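PDB 6CUL: pyoverdine synthetase F, which is of unknown function here but is a single-chain alpha/beta protein built around a mixed, mainly parallel sheet. Local coordinates for residues 85-89 / 100-104. Numbering follows the deposited sequence.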
loop_
_atom_site.group_PDB
_atom_site.type_symbol
_atom_site.label_atom_id
_atom_site.label_comp_id
_atom_site.label_asym_id
_atom_site.label_seq_id
_atom_site.Cartn_x
_atom_site.Cartn_y
_atom_site.Cartn_z
ATOM N N GLN A 85 -2.941 -20.451 -3.103
ATOM C CA GLN A 85 -2.738 -19.045 -3.427
ATOM C C GLN A 85 -1.918 -18.317 -2.386
ATOM O O GLN A 85 -2.025 -18.618 -1.259
ATOM C CB GLN A 85 -4.120 -18.384 -3.636
ATOM C CG GLN A 85 -4.212 -16.905 -3.928
ATOM C CD GLN A 85 -3.959 -16.506 -5.371
ATOM O OE1 GLN A 85 -4.829 -16.522 -6.199
ATOM N NE2 GLN A 85 -2.773 -16.087 -5.640
ATOM N N TRP A 86 -1.066 -17.396 -2.797
ATOM C CA TRP A 86 -0.282 -16.562 -1.899
ATOM C C TRP A 86 -0.118 -15.196 -2.529
ATOM O O TRP A 86 -0.237 -15.068 -3.682
ATOM C CB TRP A 86 1.055 -17.218 -1.543
ATOM C CG TRP A 86 1.794 -16.633 -0.378
ATOM C CD1 TRP A 86 3.023 -16.222 -0.391
ATOM C CD2 TRP A 86 1.289 -16.341 0.928
ATOM N NE1 TRP A 86 3.371 -15.718 0.792
ATOM C CE2 TRP A 86 2.316 -15.766 1.633
ATOM C CE3 TRP A 86 0.079 -16.533 1.573
ATOM C CZ2 TRP A 86 2.199 -15.407 2.936
ATOM C CZ3 TRP A 86 -0.028 -16.163 2.845
ATOM C CH2 TRP A 86 1.016 -15.618 3.516
ATOM N N PHE A 87 0.208 -14.205 -1.735
ATOM C CA PHE A 87 0.375 -12.808 -2.191
ATOM C C PHE A 87 1.463 -12.477 -3.247
ATOM O O PHE A 87 1.467 -11.438 -3.789
ATOM C CB PHE A 87 0.557 -11.903 -0.981
ATOM C CG PHE A 87 -0.548 -11.965 -0.029
ATOM C CD1 PHE A 87 -0.613 -12.945 0.888
ATOM C CD2 PHE A 87 -1.520 -11.065 -0.065
ATOM C CE1 PHE A 87 -1.638 -13.037 1.761
ATOM C CE2 PHE A 87 -2.550 -11.134 0.793
ATOM C CZ PHE A 87 -2.615 -12.130 1.708
ATOM N N TYR A 88 2.372 -13.384 -3.364
ATOM C CA TYR A 88 3.503 -13.427 -4.215
ATOM C C TYR A 88 3.926 -14.905 -4.246
ATOM O O TYR A 88 3.440 -15.693 -3.496
ATOM C CB TYR A 88 4.632 -12.498 -3.712
ATOM C CG TYR A 88 5.025 -12.688 -2.287
ATOM C CD1 TYR A 88 5.666 -13.796 -1.890
ATOM C CD2 TYR A 88 4.720 -11.777 -1.346
ATOM C CE1 TYR A 88 6.008 -13.983 -0.602
ATOM C CE2 TYR A 88 5.052 -11.954 -0.066
ATOM C CZ TYR A 88 5.699 -13.074 0.297
ATOM O OH TYR A 88 6.054 -13.279 1.581
ATOM N N PRO A 89 4.823 -15.281 -5.130
ATOM C CA PRO A 89 5.126 -16.690 -5.024
ATOM C C PRO A 89 5.798 -16.998 -3.721
ATOM O O PRO A 89 6.806 -16.448 -3.501
ATOM C CB PRO A 89 6.096 -16.901 -6.136
ATOM C CG PRO A 89 5.785 -15.877 -7.100
ATOM C CD PRO A 89 5.346 -14.703 -6.349
ATOM N N ASN A 100 9.462 -14.715 2.460
ATOM C CA ASN A 100 8.543 -15.181 3.515
ATOM C C ASN A 100 9.126 -15.164 4.918
ATOM O O ASN A 100 8.449 -14.897 5.851
ATOM C CB ASN A 100 7.975 -16.520 3.176
ATOM C CG ASN A 100 6.968 -16.423 2.107
ATOM O OD1 ASN A 100 5.935 -15.888 2.336
ATOM N ND2 ASN A 100 7.281 -16.889 0.927
ATOM N N ASP A 101 10.411 -15.353 5.013
ATOM C CA ASP A 101 11.084 -15.246 6.230
ATOM C C ASP A 101 11.017 -13.837 6.776
ATOM O O ASP A 101 11.302 -13.692 7.870
ATOM C CB ASP A 101 12.510 -15.721 6.093
ATOM C CG ASP A 101 12.629 -17.140 5.586
ATOM O OD1 ASP A 101 11.703 -17.899 5.476
ATOM O OD2 ASP A 101 13.703 -17.493 5.254
ATOM N N LEU A 102 10.709 -12.826 6.027
ATOM C CA LEU A 102 10.615 -11.498 6.621
ATOM C C LEU A 102 9.259 -11.038 7.128
ATOM O O LEU A 102 9.175 -9.970 7.547
ATOM C CB LEU A 102 11.146 -10.442 5.679
ATOM C CG LEU A 102 12.527 -10.570 5.122
ATOM C CD1 LEU A 102 12.668 -9.714 3.902
ATOM C CD2 LEU A 102 13.527 -10.203 6.160
ATOM N N LEU A 103 8.243 -11.834 7.053
ATOM C CA LEU A 103 6.974 -11.427 7.524
ATOM C C LEU A 103 6.924 -11.231 9.043
ATOM O O LEU A 103 7.411 -12.083 9.764
ATOM C CB LEU A 103 5.983 -12.485 7.127
ATOM C CG LEU A 103 5.652 -12.566 5.652
ATOM C CD1 LEU A 103 4.590 -13.591 5.409
ATOM C CD2 LEU A 103 5.205 -11.234 5.179
ATOM N N LEU A 104 6.334 -10.138 9.497
ATOM C CA LEU A 104 6.149 -9.808 10.898
ATOM C C LEU A 104 4.754 -9.347 11.197
ATOM O O LEU A 104 4.217 -8.589 10.450
ATOM C CB LEU A 104 7.013 -8.636 11.283
ATOM C CG LEU A 104 8.470 -8.893 11.440
ATOM C CD1 LEU A 104 9.190 -7.668 11.901
ATOM C CD2 LEU A 104 8.592 -9.953 12.465
#
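The side-chain amide of N100 reaches W86 and Y88 together, and its oxygen OD1 accepts a hydrogen bond from each. Followed outward from the backbone, N100 CB is 4.1 Å from Y88 OH, a loose approach. CG lies anti to the carbonyl carbon of its own residue (chi1 -74°), a turn that carries the amide across to the 85-89 loop, and N100 CG comes within 3.3 Å of Y88 OH. OD1 then meets W86 NE1 at 3.0 Å. This bond runs in the carbonyl plane on a lone pair, yet it is bent, with 138° at the hydrogen, in part because OD1 sits out of the indole plane. The second donor, Y88 OH, is closer, 2.7 Å from OD1, but stands above the carbonyl plane, 69° out of it, and uses no lone pair direction. The two donors therefore approach one oxygen along different directions, which should restrict rotation of the amide. ND2, the other branch, lies at the edge of the Y88 ring, 3.5 Å from CE1.

L103 adds the apolar part: its CD1 branch lies in plane at the indole edge, 3.9 Å from W86 CZ2, and also passes 4.1 Å from Y88 OH. F87 CD1 is offset over one face of W86, toward the rim, and the Y80 ring meets the W86 indole with the two planes inclined. The backbone bond from L103 N to N100 O closes the short 3-10 turn that presents N100 and L103 together.

Strand 103-105 is the outermost strand at one end of the main sheet, parallel to strand 55-60, whose V58 touches L103. The contact thus ties the long irregular connection after helix 67-72 to the entrance of an edge strand, a loop-to-sheet junction of an alpha/beta fold with a mixed, mainly parallel sheet.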